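Local coordinates for hypothetical protein PAE2307 (Pyrobaculum aerophilum, PDB 1WVQ) that probably acts as an adenosine-specific kinase and carries a phosphoryl group on one of its own histidines, at residues I6-I11 with K121-E126; N20-Q25 with A94-V99; H27-V32 with F52-G57; I112-A117 with V135-G140. All coordinates share one frame; numbering follows the deposited sequence.

Contact 1: residues I6-I11 with K121-E126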
loop_
_atom_site.group_PDB
_atom_site.type_symbol
_atom_site.label_atom_id
_atom_site.label_comp_id
_atom_site.label_asym_id
_atom_site.label_seq_id
_atom_site.Cartn_x
_atom_site.Cartn_y
_atom_site.Cartn_z
ATOM N N ILE A 6 31.505 -0.481 -22.108
ATOM C CA ILE A 6 30.057 -0.627 -22.007
ATOM C C ILE A 6 29.405 -0.720 -23.387
ATOM O O ILE A 6 29.456 0.225 -24.181
ATOM C CB ILE A 6 29.457 0.549 -21.225
ATOM C CG1 ILE A 6 29.965 1.861 -21.809
ATOM C CG2 ILE A 6 29.839 0.445 -19.755
ATOM C CD1 ILE A 6 29.696 3.062 -20.955
ATOM N N LYS A 7 28.804 -1.873 -23.668
ATOM C CA LYS A 7 28.141 -2.117 -24.944
ATOM C C LYS A 7 26.621 -2.132 -24.809
ATOM O O LYS A 7 26.080 -2.783 -23.920
ATOM C CB LYS A 7 28.596 -3.454 -25.531
ATOM C CG LYS A 7 29.926 -3.402 -26.285
ATOM C CD LYS A 7 31.138 -3.715 -25.417
ATOM C CE LYS A 7 32.413 -3.694 -26.266
ATOM N NZ LYS A 7 33.632 -4.169 -25.547
ATOM N N PHE A 8 25.941 -1.417 -25.698
ATOM C CA PHE A 8 24.481 -1.359 -25.689
ATOM C C PHE A 8 23.879 -2.274 -26.748
ATOM O O PHE A 8 24.320 -2.285 -27.900
ATOM C CB PHE A 8 24.015 0.078 -25.916
ATOM C CG PHE A 8 24.417 1.016 -24.826
ATOM C CD1 PHE A 8 23.880 0.887 -23.551
ATOM C CD2 PHE A 8 25.353 2.020 -25.062
ATOM C CE1 PHE A 8 24.261 1.742 -22.530
ATOM C CE2 PHE A 8 25.744 2.886 -24.045
ATOM C CZ PHE A 8 25.201 2.747 -22.776
ATOM N N GLU A 9 22.866 -3.035 -26.340
ATOM C CA GLU A 9 22.155 -3.986 -27.193
ATOM C C GLU A 9 20.657 -3.681 -27.158
ATOM O O GLU A 9 20.142 -3.202 -26.144
ATOM C CB GLU A 9 22.327 -5.411 -26.660
ATOM C CG GLU A 9 23.367 -6.290 -27.319
ATOM C CD GLU A 9 23.408 -7.679 -26.686
ATOM O OE1 GLU A 9 22.337 -8.325 -26.568
ATOM O OE2 GLU A 9 24.506 -8.134 -26.306
ATOM N N LEU A 10 19.968 -3.971 -28.260
ATOM C CA LEU A 10 18.520 -3.776 -28.342
ATOM C C LEU A 10 17.847 -5.139 -28.471
ATOM O O LEU A 10 18.225 -5.947 -29.318
ATOM C CB LEU A 10 18.134 -2.911 -29.548
ATOM C CG LEU A 10 18.449 -1.417 -29.528
ATOM C CD1 LEU A 10 17.842 -0.765 -30.767
ATOM C CD2 LEU A 10 17.879 -0.784 -28.273
ATOM N N ILE A 11 16.850 -5.396 -27.630
ATOM C CA ILE A 11 16.141 -6.668 -27.671
ATOM C C ILE A 11 14.693 -6.423 -28.071
ATOM O O ILE A 11 13.984 -5.673 -27.409
ATOM C CB ILE A 11 16.159 -7.361 -26.288
ATOM C CG1 ILE A 11 17.600 -7.644 -25.848
ATOM C CG2 ILE A 11 15.342 -8.640 -26.340
ATOM C CD1 ILE A 11 18.362 -8.595 -26.751
ATOM N N LYS A 121 10.923 -2.557 -27.250
ATOM C CA LYS A 121 12.333 -2.917 -27.316
ATOM C C LYS A 121 12.916 -2.697 -25.929
ATOM O O LYS A 121 12.499 -1.789 -25.206
ATOM C CB LYS A 121 13.092 -2.025 -28.306
ATOM C CG LYS A 121 12.560 -2.021 -29.726
ATOM C CD LYS A 121 12.900 -3.302 -30.457
ATOM C CE LYS A 121 12.590 -3.176 -31.942
ATOM N NZ LYS A 121 13.008 -4.389 -32.683
ATOM N N VAL A 122 13.872 -3.536 -25.553
ATOM C CA VAL A 122 14.529 -3.401 -24.264
ATOM C C VAL A 122 15.978 -3.067 -24.559
ATOM O O VAL A 122 16.607 -3.729 -25.379
ATOM C CB VAL A 122 14.495 -4.715 -23.450
ATOM C CG1 VAL A 122 15.233 -4.533 -22.134
ATOM C CG2 VAL A 122 13.066 -5.134 -23.195
ATOM N N ILE A 123 16.497 -2.027 -23.915
ATOM C CA ILE A 123 17.888 -1.643 -24.115
ATOM C C ILE A 123 18.708 -2.284 -23.008
ATOM O O ILE A 123 18.464 -2.052 -21.824
ATOM C CB ILE A 123 18.083 -0.115 -24.052
ATOM C CG1 ILE A 123 17.157 0.576 -25.058
ATOM C CG2 ILE A 123 19.548 0.233 -24.365
ATOM C CD1 ILE A 123 17.171 2.083 -24.957
ATOM N N VAL A 124 19.684 -3.091 -23.400
ATOM C CA VAL A 124 20.530 -3.781 -22.439
ATOM C C VAL A 124 21.984 -3.342 -22.547
ATOM O O VAL A 124 22.489 -3.073 -23.639
ATOM C CB VAL A 124 20.443 -5.310 -22.652
ATOM C CG1 VAL A 124 21.330 -6.046 -21.657
ATOM C CG2 VAL A 124 18.998 -5.757 -22.505
ATOM N N ALA A 125 22.644 -3.254 -21.400
ATOM C CA ALA A 125 24.045 -2.884 -21.363
ATOM C C ALA A 125 24.855 -4.069 -20.861
ATOM O O ALA A 125 24.505 -4.696 -19.862
ATOM C CB ALA A 125 24.255 -1.687 -20.447
ATOM N N GLU A 126 25.922 -4.387 -21.580
ATOM C CA GLU A 126 26.814 -5.460 -21.173
ATOM C C GLU A 126 28.120 -4.742 -20.851
ATOM O O GLU A 126 28.662 -4.017 -21.691
ATOM C CB GLU A 126 27.017 -6.478 -22.298
ATOM C CG GLU A 126 27.791 -7.705 -21.834
ATOM C CD GLU A 126 27.808 -8.834 -22.849
ATOM O OE1 GLU A 126 26.721 -9.256 -23.301
ATOM O OE2 GLU A 126 28.916 -9.308 -23.186
#

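Contact 2: residues N20-Q25 with A94-V99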
loop_
_atom_site.group_PDB
_atom_site.type_symbol
_atom_site.label_atom_id
_atom_site.label_comp_id
_atom_site.label_asym_id
_atom_site.label_seq_id
_atom_site.Cartn_x
_atom_site.Cartn_y
_atom_site.Cartn_z
ATOM N N ASN A 20 -0.255 -9.237 -23.036
ATOM C CA ASN A 20 0.414 -8.057 -22.520
ATOM C C ASN A 20 1.668 -8.592 -21.865
ATOM O O ASN A 20 1.689 -9.727 -21.389
ATOM C CB ASN A 20 -0.423 -7.333 -21.464
ATOM C CG ASN A 20 -1.446 -6.393 -22.065
ATOM O OD1 ASN A 20 -2.538 -6.806 -22.459
ATOM N ND2 ASN A 20 -1.093 -5.118 -22.140
ATOM N N VAL A 21 2.714 -7.782 -21.854
ATOM C CA VAL A 21 3.961 -8.184 -21.226
ATOM C C VAL A 21 4.288 -7.195 -20.115
ATOM O O VAL A 21 3.986 -6.003 -20.219
ATOM C CB VAL A 21 5.126 -8.232 -22.260
ATOM C CG1 VAL A 21 5.509 -6.818 -22.706
ATOM C CG2 VAL A 21 6.329 -8.959 -21.665
ATOM N N ILE A 22 4.857 -7.716 -19.035
ATOM C CA ILE A 22 5.271 -6.913 -17.894
ATOM C C ILE A 22 6.712 -7.347 -17.650
ATOM O O ILE A 22 6.986 -8.538 -17.484
ATOM C CB ILE A 22 4.413 -7.203 -16.637
ATOM C CG1 ILE A 22 2.959 -6.802 -16.895
ATOM C CG2 ILE A 22 4.945 -6.417 -15.441
ATOM C CD1 ILE A 22 1.986 -7.267 -15.814
ATOM N N ILE A 23 7.629 -6.388 -17.678
ATOM C CA ILE A 23 9.046 -6.670 -17.472
ATOM C C ILE A 23 9.528 -5.834 -16.298
ATOM O O ILE A 23 9.213 -4.646 -16.196
ATOM C CB ILE A 23 9.877 -6.308 -18.729
ATOM C CG1 ILE A 23 9.288 -7.006 -19.956
ATOM C CG2 ILE A 23 11.340 -6.718 -18.533
ATOM C CD1 ILE A 23 9.938 -6.592 -21.259
ATOM N N GLY A 24 10.290 -6.457 -15.406
ATOM C CA GLY A 24 10.789 -5.738 -14.249
ATOM C C GLY A 24 12.065 -6.303 -13.663
ATOM O O GLY A 24 12.744 -7.126 -14.279
ATOM N N GLN A 25 12.392 -5.851 -12.460
ATOM C CA GLN A 25 13.590 -6.310 -11.773
ATOM C C GLN A 25 13.228 -6.613 -10.332
ATOM O O GLN A 25 12.456 -5.884 -9.713
ATOM C CB GLN A 25 14.671 -5.229 -11.824
ATOM C CG GLN A 25 16.054 -5.677 -11.367
ATOM C CD GLN A 25 17.047 -4.532 -11.414
ATOM O OE1 GLN A 25 17.289 -3.951 -12.476
ATOM N NE2 GLN A 25 17.616 -4.193 -10.265
ATOM N N ALA A 94 -6.542 -11.173 -18.856
ATOM C CA ALA A 94 -6.330 -10.242 -17.760
ATOM C C ALA A 94 -5.480 -9.115 -18.330
ATOM O O ALA A 94 -4.665 -9.341 -19.221
ATOM C CB ALA A 94 -5.594 -10.926 -16.604
ATOM N N TRP A 95 -5.687 -7.904 -17.828
ATOM C CA TRP A 95 -4.922 -6.740 -18.267
ATOM C C TRP A 95 -3.940 -6.372 -17.163
ATOM O O TRP A 95 -4.151 -6.714 -15.999
ATOM C CB TRP A 95 -5.853 -5.552 -18.520
ATOM C CG TRP A 95 -6.658 -5.663 -19.773
ATOM C CD1 TRP A 95 -6.208 -5.515 -21.053
ATOM C CD2 TRP A 95 -8.057 -5.931 -19.866
ATOM N NE1 TRP A 95 -7.242 -5.673 -21.940
ATOM C CE2 TRP A 95 -8.395 -5.931 -21.238
ATOM C CE3 TRP A 95 -9.066 -6.175 -18.924
ATOM C CZ2 TRP A 95 -9.698 -6.162 -21.698
ATOM C CZ3 TRP A 95 -10.367 -6.405 -19.377
ATOM C CH2 TRP A 95 -10.669 -6.397 -20.754
ATOM N N PRO A 96 -2.852 -5.674 -17.513
ATOM C CA PRO A 96 -1.886 -5.294 -16.479
ATOM C C PRO A 96 -2.510 -4.554 -15.293
ATOM O O PRO A 96 -2.126 -4.790 -14.155
ATOM C CB PRO A 96 -0.884 -4.439 -17.251
ATOM C CG PRO A 96 -0.854 -5.127 -18.587
ATOM C CD PRO A 96 -2.327 -5.380 -18.859
ATOM N N ILE A 97 -3.479 -3.674 -15.539
ATOM C CA ILE A 97 -4.081 -2.958 -14.417
ATOM C C ILE A 97 -4.765 -3.893 -13.420
ATOM O O ILE A 97 -4.982 -3.518 -12.270
ATOM C CB ILE A 97 -5.103 -1.858 -14.862
ATOM C CG1 ILE A 97 -6.222 -2.456 -15.719
ATOM C CG2 ILE A 97 -4.365 -0.731 -15.576
ATOM C CD1 ILE A 97 -7.365 -1.471 -16.004
ATOM N N ASN A 98 -5.089 -5.112 -13.849
ATOM C CA ASN A 98 -5.733 -6.064 -12.949
ATOM C C ASN A 98 -4.736 -6.703 -11.981
ATOM O O ASN A 98 -5.139 -7.242 -10.953
ATOM C CB ASN A 98 -6.399 -7.217 -13.720
ATOM C CG ASN A 98 -7.470 -6.758 -14.688
ATOM O OD1 ASN A 98 -7.614 -7.292 -15.789
ATOM N ND2 ASN A 98 -8.215 -5.734 -14.287
ATOM N N VAL A 99 -3.445 -6.647 -12.302
ATOM C CA VAL A 99 -2.432 -7.295 -11.465
ATOM C C VAL A 99 -1.226 -6.456 -11.044
ATOM O O VAL A 99 -0.456 -6.878 -10.181
ATOM C CB VAL A 99 -1.867 -8.554 -12.183
ATOM C CG1 VAL A 99 -2.991 -9.519 -12.529
ATOM C CG2 VAL A 99 -1.126 -8.138 -13.461
#

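Contact 3: residues H27-V32 with F52-G57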
loop_
_atom_site.group_PDB
_atom_site.type_symbol
_atom_site.label_atom_id
_atom_site.label_comp_id
_atom_site.label_asym_id
_atom_site.label_seq_id
_atom_site.Cartn_x
_atom_site.Cartn_y
_atom_site.Cartn_z
ATOM N N HIS A 27 14.734 -9.624 -6.993
ATOM C CA HIS A 27 15.904 -10.226 -6.363
ATOM C C HIS A 27 15.416 -11.405 -5.533
ATOM O O HIS A 27 14.261 -11.436 -5.128
ATOM C CB HIS A 27 16.642 -9.216 -5.470
ATOM C CG HIS A 27 15.999 -8.997 -4.138
ATOM N ND1 HIS A 27 14.834 -8.277 -3.984
ATOM C CD2 HIS A 27 16.373 -9.379 -2.894
ATOM C CE1 HIS A 27 14.520 -8.223 -2.702
ATOM N NE2 HIS A 27 15.439 -8.882 -2.019
ATOM N N PHE A 28 16.295 -12.378 -5.313
ATOM C CA PHE A 28 15.981 -13.566 -4.525
ATOM C C PHE A 28 15.084 -14.555 -5.269
ATOM O O PHE A 28 14.101 -14.183 -5.903
ATOM C CB PHE A 28 15.347 -13.157 -3.190
ATOM C CG PHE A 28 15.190 -14.289 -2.215
ATOM C CD1 PHE A 28 16.207 -15.224 -2.035
ATOM C CD2 PHE A 28 14.038 -14.395 -1.442
ATOM C CE1 PHE A 28 16.073 -16.248 -1.092
ATOM C CE2 PHE A 28 13.897 -15.415 -0.498
ATOM C CZ PHE A 28 14.914 -16.338 -0.324
ATOM N N ILE A 29 15.449 -15.827 -5.169
ATOM C CA ILE A 29 14.747 -16.910 -5.840
ATOM C C ILE A 29 13.248 -16.990 -5.544
ATOM O O ILE A 29 12.473 -17.436 -6.390
ATOM C CB ILE A 29 15.441 -18.261 -5.509
ATOM C CG1 ILE A 29 15.153 -19.283 -6.605
ATOM C CG2 ILE A 29 14.991 -18.768 -4.156
ATOM C CD1 ILE A 29 16.014 -20.536 -6.500
ATOM N N LYS A 30 12.832 -16.547 -4.362
ATOM C CA LYS A 30 11.416 -16.600 -4.008
ATOM C C LYS A 30 10.561 -15.740 -4.946
ATOM O O LYS A 30 9.346 -15.891 -4.995
ATOM C CB LYS A 30 11.220 -16.168 -2.552
ATOM C CG LYS A 30 9.835 -16.501 -1.986
ATOM C CD LYS A 30 9.821 -16.476 -0.454
ATOM C CE LYS A 30 9.929 -15.070 0.128
ATOM N NZ LYS A 30 8.639 -14.325 0.014
ATOM N N THR A 31 11.200 -14.847 -5.694
ATOM C CA THR A 31 10.487 -13.986 -6.632
ATOM C C THR A 31 9.546 -14.764 -7.557
ATOM O O THR A 31 8.397 -14.363 -7.772
ATOM C CB THR A 31 11.481 -13.191 -7.521
ATOM O OG1 THR A 31 12.181 -12.234 -6.721
ATOM C CG2 THR A 31 10.745 -12.459 -8.642
ATOM N N VAL A 32 10.028 -15.875 -8.102
ATOM C CA VAL A 32 9.210 -16.647 -9.027
ATOM C C VAL A 32 7.909 -17.145 -8.402
ATOM O O VAL A 32 6.860 -17.086 -9.040
ATOM C CB VAL A 32 10.008 -17.834 -9.633
ATOM C CG1 VAL A 32 10.237 -18.905 -8.598
ATOM C CG2 VAL A 32 9.268 -18.397 -10.837
ATOM N N PHE A 52 12.027 -15.701 -14.283
ATOM C CA PHE A 52 12.900 -14.847 -13.480
ATOM C C PHE A 52 14.362 -15.255 -13.633
ATOM O O PHE A 52 14.693 -16.434 -13.543
ATOM C CB PHE A 52 12.481 -14.944 -12.010
ATOM C CG PHE A 52 13.454 -14.319 -11.044
ATOM C CD1 PHE A 52 13.649 -12.945 -11.018
ATOM C CD2 PHE A 52 14.142 -15.110 -10.130
ATOM C CE1 PHE A 52 14.515 -12.364 -10.090
ATOM C CE2 PHE A 52 15.011 -14.542 -9.196
ATOM C CZ PHE A 52 15.197 -13.168 -9.174
ATOM N N CYS A 53 15.230 -14.274 -13.858
ATOM C CA CYS A 53 16.655 -14.540 -14.018
ATOM C C CYS A 53 17.404 -14.562 -12.689
ATOM O O CYS A 53 17.774 -13.515 -12.162
ATOM C CB CYS A 53 17.295 -13.488 -14.929
ATOM S SG CYS A 53 16.766 -13.581 -16.648
ATOM N N GLU A 54 17.614 -15.757 -12.147
ATOM C CA GLU A 54 18.363 -15.914 -10.906
ATOM C C GLU A 54 19.768 -15.426 -11.261
ATOM O O GLU A 54 20.374 -15.921 -12.208
ATOM C CB GLU A 54 18.372 -17.390 -10.499
ATOM C CG GLU A 54 19.300 -17.724 -9.352
ATOM C CD GLU A 54 19.267 -19.199 -8.999
ATOM O OE1 GLU A 54 19.124 -20.032 -9.917
ATOM O OE2 GLU A 54 19.402 -19.527 -7.802
ATOM N N ALA A 55 20.284 -14.460 -10.504
ATOM C CA ALA A 55 21.584 -13.872 -10.817
ATOM C C ALA A 55 22.818 -14.453 -10.141
ATOM O O ALA A 55 23.933 -14.005 -10.415
ATOM C CB ALA A 55 21.532 -12.367 -10.582
ATOM N N SER A 56 22.622 -15.427 -9.259
ATOM C CA SER A 56 23.731 -16.082 -8.571
ATOM C C SER A 56 23.362 -17.557 -8.423
ATOM O O SER A 56 22.389 -18.009 -9.017
ATOM C CB SER A 56 23.983 -15.436 -7.201
ATOM O OG SER A 56 22.839 -15.507 -6.368
ATOM N N GLY A 57 24.132 -18.310 -7.647
ATOM C CA GLY A 57 23.826 -19.723 -7.498
ATOM C C GLY A 57 23.882 -20.415 -8.848
ATOM O O GLY A 57 24.829 -20.220 -9.610
#

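Contact 4: residues I112-A117 with V135-G140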
loop_
_atom_site.group_PDB
_atom_site.type_symbol
_atom_site.label_atom_id
_atom_site.label_comp_id
_atom_site.label_asym_id
_atom_site.label_seq_id
_atom_site.Cartn_x
_atom_site.Cartn_y
_atom_site.Cartn_z
ATOM N N ILE A 112 9.684 -1.976 -12.253
ATOM C CA ILE A 112 8.815 -2.479 -13.312
ATOM C C ILE A 112 9.159 -1.572 -14.490
ATOM O O ILE A 112 8.828 -0.392 -14.482
ATOM C CB ILE A 112 7.315 -2.354 -12.966
ATOM C CG1 ILE A 112 6.984 -3.253 -11.770
ATOM C CG2 ILE A 112 6.474 -2.744 -14.181
ATOM C CD1 ILE A 112 5.519 -3.216 -11.355
ATOM N N PHE A 113 9.852 -2.128 -15.482
ATOM C CA PHE A 113 10.293 -1.373 -16.656
ATOM C C PHE A 113 9.190 -1.070 -17.660
ATOM O O PHE A 113 9.228 -0.044 -18.343
ATOM C CB PHE A 113 11.414 -2.134 -17.378
ATOM C CG PHE A 113 12.640 -2.369 -16.536
ATOM C CD1 PHE A 113 13.426 -1.299 -16.115
ATOM C CD2 PHE A 113 13.020 -3.661 -16.180
ATOM C CE1 PHE A 113 14.573 -1.505 -15.348
ATOM C CE2 PHE A 113 14.166 -3.880 -15.412
ATOM C CZ PHE A 113 14.945 -2.797 -14.997
ATOM N N ALA A 114 8.217 -1.965 -17.760
ATOM C CA ALA A 114 7.138 -1.772 -18.710
ATOM C C ALA A 114 5.965 -2.713 -18.500
ATOM O O ALA A 114 6.120 -3.827 -18.007
ATOM C CB ALA A 114 7.675 -1.949 -20.135
ATOM N N ALA A 115 4.788 -2.231 -18.887
ATOM C CA ALA A 115 3.543 -2.988 -18.847
ATOM C C ALA A 115 2.906 -2.495 -20.137
ATOM O O ALA A 115 2.482 -1.344 -20.225
ATOM C CB ALA A 115 2.700 -2.594 -17.638
ATOM N N THR A 116 2.846 -3.351 -21.149
ATOM C CA THR A 116 2.321 -2.900 -22.424
ATOM C C THR A 116 1.958 -4.027 -23.378
ATOM O O THR A 116 2.263 -5.200 -23.144
ATOM C CB THR A 116 3.375 -1.998 -23.107
ATOM O OG1 THR A 116 2.809 -1.341 -24.248
ATOM C CG2 THR A 116 4.571 -2.839 -23.552
ATOM N N ALA A 117 1.293 -3.650 -24.462
ATOM C CA ALA A 117 0.903 -4.594 -25.496
ATOM C C ALA A 117 1.388 -4.040 -26.832
ATOM O O ALA A 117 1.085 -4.592 -27.888
ATOM C CB ALA A 117 -0.614 -4.775 -25.510
ATOM N N VAL A 135 19.000 -0.910 -19.299
ATOM C CA VAL A 135 19.175 0.538 -19.327
ATOM C C VAL A 135 17.808 1.209 -19.392
ATOM O O VAL A 135 17.564 2.212 -18.724
ATOM C CB VAL A 135 20.005 0.982 -20.558
ATOM C CG1 VAL A 135 19.971 2.503 -20.699
ATOM C CG2 VAL A 135 21.435 0.492 -20.419
ATOM N N GLY A 136 16.918 0.641 -20.195
ATOM C CA GLY A 136 15.587 1.202 -20.329
ATOM C C GLY A 136 14.791 0.443 -21.365
ATOM O O GLY A 136 15.185 -0.642 -21.795
ATOM N N VAL A 137 13.662 1.012 -21.761
ATOM C CA VAL A 137 12.805 0.390 -22.756
ATOM C C VAL A 137 12.281 1.438 -23.722
ATOM O O VAL A 137 12.289 2.634 -23.430
ATOM C CB VAL A 137 11.574 -0.295 -22.112
ATOM C CG1 VAL A 137 12.013 -1.383 -21.155
ATOM C CG2 VAL A 137 10.720 0.741 -21.395
ATOM N N VAL A 138 11.846 0.968 -24.882
ATOM C CA VAL A 138 11.257 1.827 -25.899
ATOM C C VAL A 138 9.856 1.252 -26.051
ATOM O O VAL A 138 9.645 0.263 -26.755
ATOM C CB VAL A 138 12.021 1.738 -27.232
ATOM C CG1 VAL A 138 11.358 2.634 -28.262
ATOM C CG2 VAL A 138 13.477 2.150 -27.021
ATOM N N ASP A 139 8.909 1.874 -25.356
ATOM C CA ASP A 139 7.517 1.437 -25.329
ATOM C C ASP A 139 6.693 2.161 -26.382
ATOM O O ASP A 139 6.371 3.336 -26.223
ATOM C CB ASP A 139 6.937 1.714 -23.935
ATOM C CG ASP A 139 5.610 1.016 -23.687
ATOM O OD1 ASP A 139 4.964 0.561 -24.654
ATOM O OD2 ASP A 139 5.210 0.942 -22.501
ATOM N N GLY A 140 6.369 1.459 -27.461
ATOM C CA GLY A 140 5.569 2.063 -28.508
ATOM C C GLY A 140 6.276 3.163 -29.268
ATOM O O GLY A 140 7.507 3.213 -29.327
HETATM O O HOH W 1 5.126 0.849 -19.754
#

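Contact 1: residues I6-I11 with K121-E126
The ring of Phe8 meets Ala125 obliquely, CE1 lying 4.0 Å from Ala125 CB with CD1 at much the same range. The same ring meets the Phe8 rings of the second and third subunits edge-to-face. The other flat groups, the carboxylates of Glu9 and Glu126, belong to the reverse side of the sheet. Their planes are turned 66° apart, and Glu9 OE2 and Glu126 OE1 are 3.9 Å from each other, close for like charges; Arg132 NH1 forms a salt bridge with both of these oxygens.

The backbones pair as antiparallel strands through six hydrogen bonds, from Lys7 with Glu126 through Glu9 with Val124 to Ile11 with Val122. Glu9 N to Val124 O measures 2.7 Å. Between them lie the non-hydrogen-bonded pairs Phe8 with Ala125 and Leu10 with Ile123, where Phe8 CA approaches Val124 O to 3.3 Å in a CA-H...O contact. Leu10 and Ile123 run side by side and point the same way, Leu10 CD2 at 3.6 Å from Ile123 CG1. On the face of Glu9, Ile11 CG1 packs 4.1 Å from Val124 CG2, and helix 68-81 touches both residues.

The pairing therefore has two chemically distinct faces. Phe8, Leu10, Ile123 and Ala125 offer an apolar surface to neighbouring subunits, whereas the opposite face combines aliphatic packing on a helix with two carboxylates whose repulsion the shared arginine probably offsets.

Contact 2: residues N20-Q25 with A94-V99
Asn20 and Pro96 form the tight part of this contact, the amide of the asparagine lying against the pyrrolidine ring. Asn20 CB leaves the strand toward the proline, and chi1 (-84°) sets Asn20 CG beside the backbone N, 3.5 Å from Pro96 CD. Asn20 ND2 comes just as close to the same carbon, and Asn20 CB rests against Pro96 CG. The two side chains cross at about a right angle.

Ile22, two residues further along the same side of the strand, packs more loosely. Its CD1 lies 4.0 Å from Val99 CG2 and 4.3 Å from Pro96 CB, a small apolar patch within the buried part of the contact. The outer side belongs to Trp95, an exposed residue whose indole comes no nearer than CD1, 4.1 Å from Asn20 OD1, with ring and amide planes 74° apart. Trp95 also touches Tyr165 and packs on Pro44 of the fourth subunit.

The turn that presents the proline is tied by bonds of its own. Trp95 N gives a nearly straight hydrogen bond to Asn98 OD1 (2.9 Å), from above the carbonyl plane, and Asn98 N returns one to Trp95 O at 2.8 Å.

The contact thus seats the weakly bonded start of helix 96-104 on one face of the five-stranded sheet. Strand 20-25 lies there between strands 87-92 and 111-116, with Asn20 and Ile22 touching Ile91 and Ile89 of the first, and Pro96 touching Ala115 of the second.

Contact 3: residues H27-V32 with F52-G57
This is a buried contact between a type I beta turn and an aromatic ring: Phe52, near the end of strand 47-53, lies under the turn Phe28-Thr31 that leads into helix 31-40. Thr31 CB stands 3.9 Å from the centroid of the Phe52 ring and only 3° off the ring normal, a well-centred CH-pi contact, with Thr31 CG2 over the same face at 3.8 Å from Phe52 CD1. Toward the rim of the opposite face lies Glu54 N, 4.0 Å above the ring plane. Phe28 O approaches obliquely, 3.4 Å from Phe52 CE2, and this carbonyl also accepts the turn's bond from Thr31 N (3.0 Å). Phe52 CB points toward the turn, and CG is anti to the backbone N (chi1 169°). An alanine here would probably open a gap beneath Thr31 CB and CG2 and beside Phe28 O.

Further out, Ile29 and Glu54 run side by side, Ile29 CD1 3.8 Å from Glu54 OE2. The glutamate is engaged elsewhere as well, its OE1 bonding to Arg62 in a salt bridge and to Leu60 N.

The two loops held together here line a phosphohistidine site. Phe28 N, Ala55 N and Ser56 OG each hydrogen-bond a different phosphoryl oxygen of the modified histidine at position 85, one donor from the turn and two groups from the loop after Phe52, consistent with a stable phosphorylated histidine.

Contact 4: residues I112-A117 with V135-G140
Phe113 and Val137 touch where the five-stranded and three-stranded beta sheets meet through an outermost strand of each within the chain, side chains pointing at one another: strands 112-116 and 135-139 run 14° from parallel, 7.1 Å apart at closest. Each strand has a classic beta bulge, at Phe113-Ala114 opposite Ile23 and at Val135-Gly136 opposite Ile123. Val137 has CG1 beside its backbone N and CG2 in the crowded position between N and the carbonyl carbon (chi1 -61°). From there CG2 approaches Phe113 O at 3.5 Å, while CG1 packs 3.9 Å from Phe113 CB.

Thr116 and Asp139 reach toward each other tip to tip. Thr116 OG1 is anti to its backbone N (chi1 -170°) and donates to Asp139 OD1 at 2.9 Å, on the syn lone pair of that oxygen; Asn118 N also bonds to the hydroxyl. An alanine in place of Asp139 would probably leave the Thr116 hydroxyl without its acceptor and a water shared with Ala115 N without its carboxylate partner. Thr116 also packs against the phosphohistidine side chain of the second subunit. The second carboxylate oxygen, Asp139 OD2, is hydrogen-bonded at 2.7 Å to that water, which in turn accepts from Ala115 N at 3.2 Å.

Overall arrangement
Contacts 1 and 4 share the three-stranded sheet, and contacts 2, 3 and 4 all reach the five-stranded one. Contact 4, about 13 Å from contact 1 and 11 Å from contact 2 between centres, joins the two sheets. Ile123 O lies 2.8 Å from Val135 N, linking contact 1 to contact 4, and Ile23 O lies 2.7 Å from Phe113 N, linking contact 2 to it. Contact 3 sits at the phosphohistidine, its centre about 21 Å from that of contact 4 within the chain. Assembly brings the two regions together: Ala55 of contact 3 packs on Asp139 of the third subunit, so the phosphohistidine site lies at a subunit interface.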